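Local structure of cytokinin riboside 5'-monophosphate phosphoribohydrolase (Corynebacterium glutamicum, 5ITS) at residues 5-10 / 184-189; 10-15 / 104-109; 28-33 / 142-147; 97-102 / 120-125. The protein belongs to the SLOG clan of Rossmann-like alpha/beta proteins, with a parallel sheet flanked by helices, and pairs with a second copy of itself. All coordinates share one frame; numbering follows the deposited sequence.

Contact 1 of 4, residues 5-10 / 184-189; sequences FDAPTL and AMQTWT
Q186 sets out with CG anti to its backbone N (chi1 -175°) and then bends at chi2 (42°), which swings its carboxamide off the end of helix 178-186 and alongside the backbone of P8, T9 and L10. Both ends of the amide are used. NE2 donates to P8 O at 3.3 Å, a long but almost perfectly straight bond (N-H...O 179°) with the acceptor lying in the amide plane. OE1 accepts the N-H of L10 at 2.7 Å, the tighter of the two bonds. Gripped at both ends, the amide is fixed in rotation, and it lies against T9, whose CA is 3.3 Å from Q186 OE1. L10 continues the contact inward. Its side chain runs past that of Q186 in the opposite direction, with L10 CG 3.5 Å from Q186 OE1, and ends with CD1 3.6 Å from CB of M185, which it crosses at about a right angle. M185 also leans on I173 of strand 173-175. At the other, more exposed end, A7 points its methyl at the chain beyond the helix, CB lying 3.8 Å from W188 O. The carbonyl of P8 and the N-H of L10 flank T9 just as the two groups that a residue of a neighbouring parallel strand would bind, so the Q186 amide imitates a strand partner. The contact thus ties the N-terminal arm leading into strand 12-16 to helix 178-186, which follows the last strand of the parallel sheet in this Rossmann-like fold.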
loop_
_atom_site.group_PDB
_atom_site.type_symbol
_atom_site.label_atom_id
_atom_site.label_comp_id
_atom_site.label_asym_id
_atom_site.label_seq_id
_atom_site.Cartn_x
_atom_site.Cartn_y
_atom_site.Cartn_z
ATOM N N PHE B 5 -14.512 27.460 2.237
ATOM C CA PHE B 5 -14.278 26.986 3.604
ATOM C C PHE B 5 -14.873 25.596 3.899
ATOM O O PHE B 5 -14.729 25.061 5.010
ATOM C CB PHE B 5 -14.835 27.991 4.586
ATOM C CG PHE B 5 -14.105 29.294 4.574
ATOM C CD1 PHE B 5 -12.713 29.331 4.686
ATOM C CD2 PHE B 5 -14.785 30.484 4.476
ATOM C CE1 PHE B 5 -12.026 30.536 4.700
ATOM C CE2 PHE B 5 -14.102 31.692 4.492
ATOM C CZ PHE B 5 -12.722 31.723 4.595
ATOM N N ASP B 6 -15.538 25.005 2.917
ATOM C CA ASP B 6 -16.284 23.778 3.170
ATOM C C ASP B 6 -15.522 22.623 2.616
ATOM O O ASP B 6 -14.805 22.770 1.646
ATOM C CB ASP B 6 -17.692 23.849 2.559
ATOM C CG ASP B 6 -18.572 24.898 3.238
ATOM O OD1 ASP B 6 -18.327 25.220 4.424
ATOM O OD2 ASP B 6 -19.515 25.394 2.576
ATOM N N ALA B 7 -15.647 21.482 3.274
ATOM C CA ALA B 7 -15.180 20.241 2.708
ATOM C C ALA B 7 -16.179 19.953 1.602
ATOM O O ALA B 7 -17.385 20.234 1.762
ATOM C CB ALA B 7 -15.196 19.121 3.732
ATOM N N PRO B 8 -15.685 19.416 0.488
ATOM C CA PRO B 8 -16.600 18.862 -0.490
ATOM C C PRO B 8 -17.502 17.822 0.189
ATOM O O PRO B 8 -17.152 17.204 1.237
ATOM C CB PRO B 8 -15.681 18.192 -1.537
ATOM C CG PRO B 8 -14.279 18.585 -1.188
ATOM C CD PRO B 8 -14.298 18.985 0.282
ATOM N N THR B 9 -18.686 17.655 -0.352
ATOM C CA THR B 9 -19.620 16.817 0.333
ATOM C C THR B 9 -19.447 15.451 -0.321
ATOM O O THR B 9 -19.201 15.389 -1.542
ATOM C CB THR B 9 -21.037 17.404 0.234
ATOM O OG1 THR B 9 -21.450 17.401 -1.131
ATOM C CG2 THR B 9 -21.080 18.856 0.769
ATOM N N LEU B 10 -19.524 14.382 0.479
ATOM C CA LEU B 10 -19.297 13.034 -0.040
ATOM C C LEU B 10 -20.455 12.532 -0.864
ATOM O O LEU B 10 -21.507 12.277 -0.351
ATOM C CB LEU B 10 -19.062 12.027 1.076
ATOM C CG LEU B 10 -18.024 12.399 2.122
ATOM C CD1 LEU B 10 -17.970 11.339 3.196
ATOM C CD2 LEU B 10 -16.668 12.623 1.489
ATOM N N ALA B 184 -17.546 11.060 10.584
ATOM C CA ALA B 184 -16.202 11.597 10.620
ATOM C C ALA B 184 -15.689 11.838 9.216
ATOM O O ALA B 184 -14.924 12.779 9.005
ATOM C CB ALA B 184 -15.264 10.689 11.378
ATOM N N MET B 185 -16.099 11.033 8.248
ATOM C CA MET B 185 -15.623 11.301 6.903
ATOM C C MET B 185 -16.195 12.553 6.344
ATOM O O MET B 185 -15.523 13.210 5.555
ATOM C CB MET B 185 -15.888 10.160 5.917
ATOM C CG MET B 185 -14.895 9.071 6.132
ATOM S SD MET B 185 -15.359 7.584 5.325
ATOM C CE MET B 185 -14.805 7.917 3.663
ATOM N N GLN B 186 -17.426 12.884 6.725
ATOM C CA GLN B 186 -18.073 14.041 6.125
ATOM C C GLN B 186 -17.541 15.320 6.724
ATOM O O GLN B 186 -17.348 16.307 6.025
ATOM C CB GLN B 186 -19.594 13.998 6.221
ATOM C CG GLN B 186 -20.264 15.172 5.470
ATOM C CD GLN B 186 -19.652 15.520 4.081
ATOM O OE1 GLN B 186 -20.155 15.085 3.032
ATOM N NE2 GLN B 186 -18.569 16.315 4.077
ATOM N N THR B 187 -17.266 15.294 8.010
ATOM C CA THR B 187 -16.746 16.471 8.655
ATOM C C THR B 187 -15.223 16.548 8.612
ATOM O O THR B 187 -14.643 17.436 9.209
ATOM C CB THR B 187 -17.188 16.499 10.110
ATOM O OG1 THR B 187 -16.581 15.406 10.765
ATOM C CG2 THR B 187 -18.688 16.353 10.215
ATOM N N TRP B 188 -14.557 15.629 7.931
ATOM C CA TRP B 188 -13.086 15.626 7.948
ATOM C C TRP B 188 -12.525 16.753 7.086
ATOM O O TRP B 188 -13.015 16.996 5.976
ATOM C CB TRP B 188 -12.567 14.311 7.401
ATOM C CG TRP B 188 -11.101 14.085 7.572
ATOM C CD1 TRP B 188 -10.464 13.583 8.689
ATOM C CD2 TRP B 188 -10.096 14.300 6.600
ATOM N NE1 TRP B 188 -9.135 13.483 8.454
ATOM C CE2 TRP B 188 -8.872 13.911 7.180
ATOM C CE3 TRP B 188 -10.109 14.777 5.289
ATOM C CZ2 TRP B 188 -7.674 13.985 6.507
ATOM C CZ3 TRP B 188 -8.936 14.867 4.624
ATOM C CH2 TRP B 188 -7.719 14.469 5.233
ATOM N N THR B 189 -11.504 17.430 7.607
ATOM C CA THR B 189 -10.674 18.353 6.820
ATOM C C THR B 189 -9.218 17.960 6.999
ATOM O O THR B 189 -8.830 17.448 8.055
ATOM C CB THR B 189 -10.839 19.816 7.249
ATOM O OG1 THR B 189 -10.908 19.884 8.682
ATOM C CG2 THR B 189 -12.124 20.385 6.662
#

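Contact 2 of 4, residues 10-15 / 104-109; sequences LQRVTV and AELGDG
T14 and G107 bring the two backbones closest, 4.8 Å between their CA atoms, where the chain leaving helix 96-106 meets strand 12-16 at a steep angle (106° between the touching parts). Two backbone bonds then pin it to the strand: D108 N gives to R12 O at 3.0 Å, and T14 N gives to G109 O at 2.9 Å. D108 adds a side-chain grip. Its OD2 takes the N-H groups of both Q11, at 3.0 Å, and R12, at 2.9 Å; R12 arrives on the anti side of the carboxylate, near its plane, while Q11 comes from above that plane. This is the end of a beta-alpha-beta crossover of the Rossmann-like sheet: helix 96-106 brings the chain from edge strand 89-93 over to strand 110-112, which is laid down parallel to strand 12-16, and T14 goes on to pair with I111. G107, the first residue to leave helical geometry, has no side chain, and its CA comes within 3.3 Å of T14 OG1, so that this oxygen crowds the side of G107 on which a side chain would stand. That hydroxyl is turned to M103 O in the helix. Near the start of the strand, CD2 of L10 rests 3.6 Å from D108 O; CD2 of L106 sits over one face of the R12 guanidinium, off its centre and 4.2 Å from NH2. F70 makes a cation-pi contact with the same arginine.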
loop_
_atom_site.group_PDB
_atom_site.type_symbol
_atom_site.label_atom_id
_atom_site.label_comp_id
_atom_site.label_asym_id
_atom_site.label_seq_id
_atom_site.Cartn_x
_atom_site.Cartn_y
_atom_site.Cartn_z
ATOM N N LEU B 10 -19.524 14.382 0.479
ATOM C CA LEU B 10 -19.297 13.034 -0.040
ATOM C C LEU B 10 -20.455 12.532 -0.864
ATOM O O LEU B 10 -21.507 12.277 -0.351
ATOM C CB LEU B 10 -19.062 12.027 1.076
ATOM C CG LEU B 10 -18.024 12.399 2.122
ATOM C CD1 LEU B 10 -17.970 11.339 3.196
ATOM C CD2 LEU B 10 -16.668 12.623 1.489
ATOM N N GLN B 11 -20.239 12.348 -2.148
ATOM C CA GLN B 11 -21.228 11.728 -3.043
ATOM C C GLN B 11 -20.959 10.242 -3.280
ATOM O O GLN B 11 -21.888 9.469 -3.529
ATOM C CB GLN B 11 -21.161 12.392 -4.409
ATOM C CG GLN B 11 -21.310 13.897 -4.401
ATOM C CD GLN B 11 -22.593 14.259 -5.060
ATOM O OE1 GLN B 11 -22.596 14.726 -6.201
ATOM N NE2 GLN B 11 -23.707 13.953 -4.392
ATOM N N ARG B 12 -19.680 9.876 -3.302
ATOM C CA ARG B 12 -19.274 8.508 -3.452
ATOM C C ARG B 12 -18.217 8.147 -2.433
ATOM O O ARG B 12 -17.440 9.022 -1.974
ATOM C CB ARG B 12 -18.776 8.273 -4.872
ATOM C CG ARG B 12 -19.846 8.659 -5.867
ATOM C CD ARG B 12 -19.707 8.070 -7.250
ATOM N NE ARG B 12 -19.207 9.056 -8.193
ATOM C CZ ARG B 12 -19.570 9.147 -9.475
ATOM N NH1 ARG B 12 -20.462 8.314 -10.012
ATOM N NH2 ARG B 12 -19.028 10.085 -10.238
ATOM N N VAL B 13 -18.188 6.879 -2.023
ATOM C CA VAL B 13 -17.028 6.417 -1.275
ATOM C C VAL B 13 -16.441 5.226 -1.911
ATOM O O VAL B 13 -17.165 4.318 -2.321
ATOM C CB VAL B 13 -17.269 6.150 0.199
ATOM C CG1 VAL B 13 -17.512 7.460 0.886
ATOM C CG2 VAL B 13 -18.421 5.187 0.428
ATOM N N THR B 14 -15.120 5.268 -2.047
ATOM C CA THR B 14 -14.371 4.114 -2.582
ATOM C C THR B 14 -14.074 3.140 -1.457
ATOM O O THR B 14 -13.505 3.524 -0.444
ATOM C CB THR B 14 -13.080 4.568 -3.230
ATOM O OG1 THR B 14 -13.407 5.255 -4.428
ATOM C CG2 THR B 14 -12.266 3.400 -3.574
ATOM N N VAL B 15 -14.516 1.899 -1.617
ATOM C CA VAL B 15 -14.340 0.869 -0.585
ATOM C C VAL B 15 -13.393 -0.221 -1.051
ATOM O O VAL B 15 -13.594 -0.771 -2.127
ATOM C CB VAL B 15 -15.654 0.195 -0.164
ATOM C CG1 VAL B 15 -15.390 -0.814 0.958
ATOM C CG2 VAL B 15 -16.642 1.232 0.323
ATOM N N ALA B 104 -9.614 6.110 -7.340
ATOM C CA ALA B 104 -9.291 7.181 -6.429
ATOM C C ALA B 104 -9.832 8.541 -6.911
ATOM O O ALA B 104 -10.180 9.397 -6.085
ATOM C CB ALA B 104 -7.803 7.236 -6.204
ATOM N N GLU B 105 -9.880 8.728 -8.232
ATOM C CA GLU B 105 -10.511 9.898 -8.877
ATOM C C GLU B 105 -12.032 9.906 -8.663
ATOM O O GLU B 105 -12.619 10.919 -8.273
ATOM C CB GLU B 105 -10.228 9.883 -10.379
ATOM C CG GLU B 105 -8.745 10.095 -10.746
ATOM C CD GLU B 105 -8.420 9.773 -12.208
ATOM O OE1 GLU B 105 -9.341 9.341 -12.935
ATOM O OE2 GLU B 105 -7.254 9.964 -12.647
ATOM N N LEU B 106 -12.662 8.752 -8.864
ATOM C CA LEU B 106 -14.105 8.595 -8.606
ATOM C C LEU B 106 -14.537 8.750 -7.190
ATOM O O LEU B 106 -15.605 9.189 -6.948
ATOM C CB LEU B 106 -14.569 7.218 -9.060
ATOM C CG LEU B 106 -14.513 7.054 -10.584
ATOM C CD1 LEU B 106 -14.619 5.593 -10.960
ATOM C CD2 LEU B 106 -15.625 7.859 -11.241
ATOM N N GLY B 107 -13.741 8.355 -6.224
ATOM C CA GLY B 107 -14.246 8.394 -4.847
ATOM C C GLY B 107 -14.078 9.771 -4.259
ATOM O O GLY B 107 -13.177 10.511 -4.663
ATOM N N ASP B 108 -14.934 10.119 -3.306
ATOM C CA ASP B 108 -14.779 11.373 -2.538
ATOM C C ASP B 108 -14.106 11.089 -1.223
ATOM O O ASP B 108 -13.772 11.981 -0.483
ATOM C CB ASP B 108 -16.134 12.092 -2.361
ATOM C CG ASP B 108 -16.756 12.472 -3.719
ATOM O OD1 ASP B 108 -16.059 13.147 -4.506
ATOM O OD2 ASP B 108 -17.894 12.057 -4.058
ATOM N N GLY B 109 -13.860 9.817 -0.967
ATOM C CA GLY B 109 -13.278 9.371 0.303
ATOM C C GLY B 109 -12.987 7.891 0.178
ATOM O O GLY B 109 -13.480 7.237 -0.752
#

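Contact 3 of 4, residues 28-33 / 142-147; sequences TQAAQT and YDVDGF
Y142 OH donates to A30 O at 2.5 Å, the one hydrogen bond between residues 28-33 of helix 26-40 and residues 142-147, given from the end of strand 139-142, and a short one. The carbonyl oxygen lies at the edge of the phenol, in the ring plane, and seen from the carbonyl the hydroxyl is tilted 31° out of the C=O plane. With CG anti to the backbone N (chi1 -169°), the tyrosine carries its ring from the end of its strand across to the helix. A30 meets it with more than the carbonyl: its methyl points at the loop and is 3.6 Å from Y142 OH. The same CB fits against both branches of V144, 3.7 Å from CG2 and 3.8 Å from CG1. V144 CG2 in turn stands over the centre of the Y142 ring, 3.7 Å above its plane. An inverse gamma turn centred on D143, closed by V144 N to Y142 O, folds the chain back and brings the valine over the face of the tyrosine ring. M113, L34, P178 and L181 pack round the tyrosine as well. Further along the loop the second subunit arrives: the ring of F147 meets F163 of that subunit nearly at right angles, and D145 O has a weak bond from its R161. The chemistry is that of a buried, mostly apolar seam with a single polar tie: a peptide oxygen has no proton to give, so the hydroxyl must supply it, and the phenol's polar end is bound by the helix backbone, a neutral partner.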
loop_
_atom_site.group_PDB
_atom_site.type_symbol
_atom_site.label_atom_id
_atom_site.label_comp_id
_atom_site.label_asym_id
_atom_site.label_seq_id
_atom_site.Cartn_x
_atom_site.Cartn_y
_atom_site.Cartn_z
ATOM N N THR B 28 -19.648 -9.948 6.918
ATOM C CA THR B 28 -20.715 -9.831 5.952
ATOM C C THR B 28 -21.798 -8.919 6.537
ATOM O O THR B 28 -22.161 -7.916 5.947
ATOM C CB THR B 28 -21.260 -11.208 5.542
ATOM O OG1 THR B 28 -20.261 -11.919 4.804
ATOM C CG2 THR B 28 -22.500 -11.064 4.648
ATOM N N GLN B 29 -22.278 -9.212 7.722
ATOM C CA GLN B 29 -23.164 -8.253 8.381
ATOM C C GLN B 29 -22.638 -6.813 8.334
ATOM O O GLN B 29 -23.376 -5.885 7.916
ATOM C CB GLN B 29 -23.448 -8.630 9.836
ATOM C CG GLN B 29 -24.421 -9.782 9.993
ATOM C CD GLN B 29 -23.993 -10.749 11.096
ATOM O OE1 GLN B 29 -23.483 -10.330 12.152
ATOM N NE2 GLN B 29 -24.164 -12.046 10.848
ATOM N N ALA B 30 -21.390 -6.615 8.760
ATOM C CA ALA B 30 -20.906 -5.257 8.990
ATOM C C ALA B 30 -20.768 -4.505 7.740
ATOM O O ALA B 30 -20.920 -3.324 7.747
ATOM C CB ALA B 30 -19.600 -5.253 9.701
ATOM N N ALA B 31 -20.479 -5.183 6.654
ATOM C CA ALA B 31 -20.450 -4.537 5.382
ATOM C C ALA B 31 -21.840 -4.121 4.936
ATOM O O ALA B 31 -22.055 -2.993 4.474
ATOM C CB ALA B 31 -19.790 -5.446 4.331
ATOM N N GLN B 32 -22.781 -5.054 5.026
ATOM C CA GLN B 32 -24.200 -4.731 4.753
ATOM C C GLN B 32 -24.666 -3.487 5.518
ATOM O O GLN B 32 -25.324 -2.619 4.936
ATOM C CB GLN B 32 -25.107 -5.929 5.050
ATOM C CG GLN B 32 -25.148 -6.897 3.873
ATOM C CD GLN B 32 -25.482 -8.335 4.269
ATOM O OE1 GLN B 32 -25.686 -8.663 5.447
ATOM N NE2 GLN B 32 -25.497 -9.201 3.286
ATOM N N THR B 33 -24.318 -3.379 6.792
ATOM C CA THR B 33 -24.773 -2.219 7.554
ATOM C C THR B 33 -24.208 -0.897 7.017
ATOM O O THR B 33 -24.908 0.120 6.932
ATOM C CB THR B 33 -24.395 -2.332 9.030
ATOM O OG1 THR B 33 -25.020 -3.499 9.568
ATOM C CG2 THR B 33 -24.909 -1.130 9.809
ATOM N N TYR B 142 -12.559 0.846 8.713
ATOM C CA TYR B 142 -13.758 0.299 9.339
ATOM C C TYR B 142 -13.365 -0.845 10.261
ATOM O O TYR B 142 -13.148 -1.964 9.793
ATOM C CB TYR B 142 -14.709 -0.165 8.248
ATOM C CG TYR B 142 -16.141 -0.546 8.656
ATOM C CD1 TYR B 142 -16.779 -0.020 9.783
ATOM C CD2 TYR B 142 -16.876 -1.382 7.836
ATOM C CE1 TYR B 142 -18.103 -0.378 10.103
ATOM C CE2 TYR B 142 -18.178 -1.743 8.134
ATOM C CZ TYR B 142 -18.808 -1.233 9.253
ATOM O OH TYR B 142 -20.104 -1.645 9.484
ATOM N N ASP B 143 -13.274 -0.580 11.566
ATOM C CA ASP B 143 -12.649 -1.518 12.516
ATOM C C ASP B 143 -13.624 -2.574 13.061
ATOM O O ASP B 143 -13.911 -2.647 14.283
ATOM C CB ASP B 143 -12.010 -0.705 13.668
ATOM C CG ASP B 143 -10.983 -1.481 14.476
ATOM O OD1 ASP B 143 -10.354 -2.444 13.958
ATOM O OD2 ASP B 143 -10.802 -1.083 15.656
ATOM N N VAL B 144 -14.083 -3.424 12.154
ATOM C CA VAL B 144 -15.066 -4.415 12.460
ATOM C C VAL B 144 -14.444 -5.399 13.400
ATOM O O VAL B 144 -13.446 -6.011 13.068
ATOM C CB VAL B 144 -15.472 -5.184 11.190
ATOM C CG1 VAL B 144 -16.455 -6.271 11.526
ATOM C CG2 VAL B 144 -16.099 -4.260 10.191
ATOM N N ASP B 145 -15.047 -5.572 14.561
ATOM C CA ASP B 145 -14.508 -6.406 15.623
ATOM C C ASP B 145 -12.993 -6.234 15.828
ATOM O O ASP B 145 -12.274 -7.221 16.041
ATOM C CB ASP B 145 -14.863 -7.888 15.391
ATOM C CG ASP B 145 -14.682 -8.763 16.669
ATOM O OD1 ASP B 145 -15.028 -8.337 17.839
ATOM O OD2 ASP B 145 -14.175 -9.892 16.477
ATOM N N GLY B 146 -12.517 -4.983 15.778
ATOM C CA GLY B 146 -11.103 -4.694 16.070
ATOM C C GLY B 146 -10.142 -5.245 15.033
ATOM O O GLY B 146 -8.965 -5.399 15.294
ATOM N N PHE B 147 -10.623 -5.498 13.837
ATOM C CA PHE B 147 -9.819 -6.182 12.808
ATOM C C PHE B 147 -8.527 -5.430 12.508
ATOM O O PHE B 147 -7.474 -6.030 12.331
ATOM C CB PHE B 147 -10.639 -6.237 11.532
ATOM C CG PHE B 147 -9.970 -6.950 10.413
ATOM C CD1 PHE B 147 -10.145 -8.316 10.250
ATOM C CD2 PHE B 147 -9.192 -6.270 9.526
ATOM C CE1 PHE B 147 -9.567 -8.990 9.195
ATOM C CE2 PHE B 147 -8.585 -6.930 8.473
ATOM C CZ PHE B 147 -8.774 -8.294 8.298
#

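Contact 4 of 4, residues 97-102 / 120-125; sequences HIRKRR and LEELFE
K100 reaches from helix 96-106 between two glutamates of helix 117-131. Its NZ donates to E121 OE1 at 3.0 Å, using the anti lone pair of that oxygen, and makes a longer salt bridge to E125 OE1 at 3.5 Å. The bend of the lysine at chi3 (-72°) lays its aliphatic part against E125, with CD 3.2 Å from E125 OE1, and the two side chains cross obliquely; E121 comes in at about a right angle. A water joins E121 O, to which it donates at 2.9 Å, with K100 NZ, by a weak bond. The methylenes meet too, K100 CD lying 4.1 Å from E122 CG. Next to this, R99 NH1 is 4.3 Å from E122 OE2, an attraction of charges without an N-H aimed at the oxygen; the guanidinium is held by G48 O and V72 O instead. The helix segments cross at -52°, their axes 11.4 Å apart, wide enough for these long side chains to span the gap. The second subunit completes the network: K100 NZ bridges to E125 OE2 of that chain, and E125 OE2 accepts from its H97 NE2, while the two H97 rings stack on each other. E122, which closes the PGGxGTxxE signature of this family, stands beside the network; K100, E121 and E125 form it, a buried, reciprocal salt-bridge cluster at the dimer interface of a LOG-type protein.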
loop_
_atom_site.group_PDB
_atom_site.type_symbol
_atom_site.label_atom_id
_atom_site.label_comp_id
_atom_site.label_asym_id
_atom_site.label_seq_id
_atom_site.Cartn_x
_atom_site.Cartn_y
_atom_site.Cartn_z
ATOM N N HIS B 97 -2.749 -0.547 -12.061
ATOM C CA HIS B 97 -2.463 0.871 -11.797
ATOM C C HIS B 97 -3.619 1.780 -12.163
ATOM O O HIS B 97 -4.087 2.553 -11.321
ATOM C CB HIS B 97 -1.193 1.346 -12.528
ATOM C CG HIS B 97 0.059 0.925 -11.862
ATOM N ND1 HIS B 97 0.143 0.740 -10.502
ATOM C CD2 HIS B 97 1.292 0.664 -12.356
ATOM C CE1 HIS B 97 1.378 0.402 -10.180
ATOM N NE2 HIS B 97 2.091 0.328 -11.286
ATOM N N ILE B 98 -4.067 1.708 -13.411
ATOM C CA ILE B 98 -5.137 2.583 -13.876
ATOM C C ILE B 98 -6.366 2.309 -13.036
ATOM O O ILE B 98 -7.077 3.239 -12.672
ATOM C CB ILE B 98 -5.492 2.440 -15.386
ATOM C CG1 ILE B 98 -4.280 2.790 -16.269
ATOM C CG2 ILE B 98 -6.610 3.406 -15.730
ATOM C CD1 ILE B 98 -4.309 2.215 -17.675
ATOM N N ARG B 99 -6.596 1.043 -12.704
ATOM C CA ARG B 99 -7.728 0.674 -11.857
ATOM C C ARG B 99 -7.714 1.428 -10.547
ATOM O O ARG B 99 -8.703 2.010 -10.173
ATOM C CB ARG B 99 -7.703 -0.797 -11.548
ATOM C CG ARG B 99 -8.985 -1.279 -10.917
ATOM C CD ARG B 99 -8.731 -2.484 -10.061
ATOM N NE ARG B 99 -9.886 -3.359 -9.866
ATOM C CZ ARG B 99 -9.830 -4.406 -9.055
ATOM N NH1 ARG B 99 -8.709 -4.667 -8.414
ATOM N NH2 ARG B 99 -10.863 -5.207 -8.890
ATOM N N LYS B 100 -6.584 1.411 -9.855
ATOM C CA LYS B 100 -6.446 2.160 -8.603
ATOM C C LYS B 100 -6.539 3.658 -8.800
ATOM O O LYS B 100 -7.092 4.364 -7.937
ATOM C CB LYS B 100 -5.111 1.827 -7.878
ATOM C CG LYS B 100 -5.031 0.431 -7.249
ATOM C CD LYS B 100 -3.806 0.215 -6.392
ATOM C CE LYS B 100 -2.575 0.109 -7.258
ATOM N NZ LYS B 100 -1.367 -0.152 -6.414
ATOM N N ARG B 101 -5.979 4.157 -9.909
ATOM C CA ARG B 101 -6.013 5.611 -10.162
ATOM C C ARG B 101 -7.439 6.023 -10.335
ATOM O O ARG B 101 -7.849 7.034 -9.785
ATOM C CB ARG B 101 -5.174 6.073 -11.379
ATOM C CG ARG B 101 -5.325 7.590 -11.647
ATOM C CD ARG B 101 -4.500 8.226 -12.761
ATOM N NE ARG B 101 -4.474 7.418 -13.974
ATOM C CZ ARG B 101 -5.393 7.416 -14.924
ATOM N NH1 ARG B 101 -6.448 8.205 -14.850
ATOM N NH2 ARG B 101 -5.243 6.620 -15.979
ATOM N N ARG B 102 -8.207 5.221 -11.064
ATOM C CA ARG B 102 -9.596 5.560 -11.372
ATOM C C ARG B 102 -10.497 5.397 -10.169
ATOM O O ARG B 102 -11.385 6.192 -9.963
ATOM C CB ARG B 102 -10.091 4.727 -12.535
ATOM C CG ARG B 102 -9.403 5.050 -13.872
ATOM C CD ARG B 102 -9.937 6.311 -14.579
ATOM N NE ARG B 102 -11.393 6.268 -14.686
ATOM C CZ ARG B 102 -12.226 7.190 -14.222
ATOM N NH1 ARG B 102 -13.529 6.996 -14.329
ATOM N NH2 ARG B 102 -11.781 8.296 -13.644
ATOM N N LEU B 120 -4.694 -3.826 1.760
ATOM C CA LEU B 120 -3.502 -3.084 2.193
ATOM C C LEU B 120 -2.791 -2.377 1.060
ATOM O O LEU B 120 -2.437 -1.264 1.225
ATOM C CB LEU B 120 -2.515 -4.004 2.907
ATOM C CG LEU B 120 -2.971 -4.640 4.255
ATOM C CD1 LEU B 120 -1.922 -5.580 4.778
ATOM C CD2 LEU B 120 -3.263 -3.593 5.339
ATOM N N GLU B 121 -2.592 -2.994 -0.098
ATOM C CA GLU B 121 -2.018 -2.291 -1.257
ATOM C C GLU B 121 -2.726 -0.956 -1.530
ATOM O O GLU B 121 -2.110 0.034 -1.873
ATOM C CB GLU B 121 -2.176 -3.175 -2.503
ATOM C CG GLU B 121 -1.943 -2.509 -3.845
ATOM C CD GLU B 121 -2.146 -3.466 -5.011
ATOM O OE1 GLU B 121 -1.842 -3.097 -6.189
ATOM O OE2 GLU B 121 -2.607 -4.605 -4.747
ATOM N N GLU B 122 -4.043 -0.980 -1.446
ATOM C CA GLU B 122 -4.900 0.130 -1.854
ATOM C C GLU B 122 -4.955 1.200 -0.774
ATOM O O GLU B 122 -4.794 2.395 -1.058
ATOM C CB GLU B 122 -6.302 -0.402 -2.164
ATOM C CG GLU B 122 -6.328 -1.191 -3.465
ATOM C CD GLU B 122 -7.525 -2.148 -3.640
ATOM O OE1 GLU B 122 -8.301 -2.442 -2.661
ATOM O OE2 GLU B 122 -7.680 -2.626 -4.815
ATOM N N LEU B 123 -5.167 0.746 0.451
ATOM C CA LEU B 123 -5.189 1.622 1.614
ATOM C C LEU B 123 -3.924 2.452 1.741
ATOM O O LEU B 123 -3.953 3.641 1.798
ATOM C CB LEU B 123 -5.323 0.768 2.854
ATOM C CG LEU B 123 -5.187 1.527 4.166
ATOM C CD1 LEU B 123 -6.178 2.664 4.227
ATOM C CD2 LEU B 123 -5.438 0.592 5.354
ATOM N N PHE B 124 -2.783 1.811 1.795
ATOM C CA PHE B 124 -1.540 2.551 1.931
ATOM C C PHE B 124 -1.235 3.460 0.776
ATOM O O PHE B 124 -0.558 4.473 0.971
ATOM C CB PHE B 124 -0.361 1.583 2.177
ATOM C CG PHE B 124 -0.465 0.892 3.473
ATOM C CD1 PHE B 124 -0.751 1.621 4.625
ATOM C CD2 PHE B 124 -0.331 -0.471 3.562
ATOM C CE1 PHE B 124 -0.900 1.003 5.846
ATOM C CE2 PHE B 124 -0.443 -1.078 4.783
ATOM C CZ PHE B 124 -0.732 -0.328 5.926
ATOM N N GLU B 125 -1.688 3.111 -0.416
ATOM C CA GLU B 125 -1.444 3.987 -1.517
ATOM C C GLU B 125 -2.200 5.300 -1.353
ATOM O O GLU B 125 -1.639 6.344 -1.386
ATOM C CB GLU B 125 -1.795 3.354 -2.830
ATOM C CG GLU B 125 -1.329 4.251 -3.967
ATOM C CD GLU B 125 -1.412 3.585 -5.340
ATOM O OE1 GLU B 125 -2.496 3.059 -5.628
ATOM O OE2 GLU B 125 -0.418 3.607 -6.114
HETATM O O HOH W 1 0.025 0.212 -3.850
#

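Overall arrangement
Contacts 1 and 2 adjoin at one end of the central strand: they share L10, and the methyl end of M185 packs on V13 and G109. In both a side-chain amide or carboxylate binds backbone groups, in contact 2 together with direct backbone bonds; contact 1 lies near the surface and contact 2 deeper, within the sheet. Contacts 3 and 4 are buried, lie on opposite sides of the chain's centre, about 21 Å apart between their own centres, and both touch the second subunit. Contact 3 is apolar with one phenol bond, whereas contact 4 is carried by charges shared between subunits. Helix 96-106 serves contacts 2 and 4, its C-terminal end meeting the sheet and its first turns the dimer interface.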